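Local coordinates for probable acetyltransferases (Chromobacterium violaceum, PDB 3PZJ), which probably transfers an acetyl group from acetyl-CoA to an acceptor amine, perhaps a protein N-terminus, as a GNAT-family acetyltransferase, at the interface of chains A and B. Sequence-based numbering; all coordinates share one arbitrary frame. Chains: chain A/B, Probable acetyltransferases.

The interface of chains A and B. Residues chain A 177, 179, 199-201, 204; chain B 183-184.
A:Leu201 meets B:Arg183 and B:Gln184 at the apolar centre of this patch, part of a two-fold symmetric interface between two GNAT-fold acetyltransferase chains, a pairing that may or may not be the biological one. The branch point CG of A:Leu201 sits over the middle of the guanidinium, 3.7 Å from CZ of B:Arg183. Its two methyls divide the work: CD1 lies 3.7 Å from the amide carbon CD of B:Gln184, while CD2 packs near the backbone carbonyl of B:Arg183 and CB of B:Gln184. A branched aliphatic residue suits this place because it can cover a flat cation and the neighbouring side chain at once. B:Gln184, extended beyond CG, crosses the leucine obliquely, and its methylenes and amide carbon meet the methyls. From the opposite face of the guanidinium, off its centre near NH2, come CB and CG of A:Gln177, the aliphatic part of a polar residue.

Arginine suits the middle, offering apolar faces and several N-H donors at its edge. Strands 177-182 and 191-201 and helix 202-206 of chain A supply the acceptors. The two oxygens of the A:Glu204 carboxylate match NH1 and NH2 end-on: OE2 forms a salt bridge with NH1 of B:Arg183 at 2.7 Å, and OE1 accepts from NH2 at 3.1 Å, the two planes turned 37° apart. The backbone N of A:Leu201 also donates to OE1, holding the acid in position. A hydroxyl suits position A:Ser199 because OG can accept from NH2 of B:Arg183 at 2.9 Å, almost in the guanidinium plane, and donate to OE2 of A:Glu179 at 2.7 Å. A:Glu179 brings a charged acceptor that OE2 can share among three donors: NE of B:Arg183 makes a salt bridge at its anti lone pair, 3.0 Å away, the backbone N of B:Arg183 comes from one face of the carboxylate at 3.1 Å, and the serine OG from the opposite face. A bend at chi3 (-56°) folds the arginine round OE2, bringing its backbone N and NE to one acceptor.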
# COMPACT_ATOMS: atom_id res chain seq x y z
N GLN A 177 -13.77 -10.36 -1.23
CA GLN A 177 -14.82 -9.39 -1.33
C GLN A 177 -14.30 -8.14 -1.99
O GLN A 177 -13.19 -7.67 -1.64
CB GLN A 177 -15.26 -9.00 0.09
CG GLN A 177 -15.78 -10.14 0.96
CD GLN A 177 -16.86 -10.95 0.25
OE1 GLN A 177 -16.70 -12.16 -0.02
NE2 GLN A 177 -17.93 -10.26 -0.12
N GLU A 179 -13.75 -4.32 -2.38
CA GLU A 179 -13.74 -3.22 -1.46
C GLU A 179 -13.87 -1.84 -2.15
O GLU A 179 -14.49 -0.93 -1.62
CB GLU A 179 -12.46 -3.23 -0.59
CG GLU A 179 -12.49 -4.32 0.45
CD GLU A 179 -11.29 -4.35 1.33
OE1 GLU A 179 -10.19 -3.95 0.89
OE2 GLU A 179 -11.43 -4.89 2.43
N SER A 199 -10.46 -8.26 -0.87
CA SER A 199 -9.83 -8.81 0.31
C SER A 199 -10.56 -9.97 0.90
O SER A 199 -11.77 -10.13 0.71
CB SER A 199 -9.63 -7.75 1.40
OG SER A 199 -10.86 -7.47 2.05
N MSE A 200 -9.81 -10.77 1.64
CA MSE A 200 -10.32 -11.89 2.42
C MSE A 200 -9.76 -11.81 3.84
O MSE A 200 -8.54 -11.85 4.04
CB MSE A 200 -9.94 -13.22 1.77
CG MSE A 200 -9.60 -14.32 2.77
SE MSE A 200 -10.46 -16.02 2.33
CE MSE A 200 -12.30 -15.41 2.21
N LEU A 201 -10.65 -11.69 4.81
CA LEU A 201 -10.30 -11.48 6.17
C LEU A 201 -10.16 -12.81 6.86
O LEU A 201 -10.73 -13.83 6.41
CB LEU A 201 -11.39 -10.69 6.86
CG LEU A 201 -11.76 -9.32 6.33
CD1 LEU A 201 -12.62 -8.59 7.34
CD2 LEU A 201 -10.47 -8.49 6.06
N GLU A 204 -13.37 -14.52 7.60
CA GLU A 204 -14.06 -15.03 6.42
C GLU A 204 -13.50 -16.37 6.01
O GLU A 204 -14.26 -17.28 5.61
CB GLU A 204 -13.96 -14.03 5.26
CG GLU A 204 -14.84 -12.89 5.49
CD GLU A 204 -14.52 -11.67 4.64
OE1 GLU A 204 -13.50 -11.54 3.89
OE2 GLU A 204 -15.37 -10.80 4.76
N ARG B 183 -10.60 -3.22 4.95
CA ARG B 183 -11.00 -3.88 6.17
C ARG B 183 -9.88 -4.58 6.89
O ARG B 183 -9.06 -5.27 6.28
CB ARG B 183 -12.16 -4.83 5.89
CG ARG B 183 -13.32 -4.25 5.13
CD ARG B 183 -14.20 -5.40 4.64
NE ARG B 183 -13.56 -6.43 3.82
CZ ARG B 183 -13.96 -7.72 3.75
NH1 ARG B 183 -15.04 -8.18 4.41
NH2 ARG B 183 -13.32 -8.56 3.00
N GLN B 184 -9.77 -4.40 8.21
CA GLN B 184 -8.64 -5.04 8.92
C GLN B 184 -7.28 -4.74 8.30
O GLN B 184 -6.42 -5.60 8.21
CB GLN B 184 -8.83 -6.60 9.06
CG GLN B 184 -10.11 -6.97 9.82
CD GLN B 184 -10.32 -8.38 10.22
OE1 GLN B 184 -11.34 -8.68 10.86
NE2 GLN B 184 -9.38 -9.30 9.92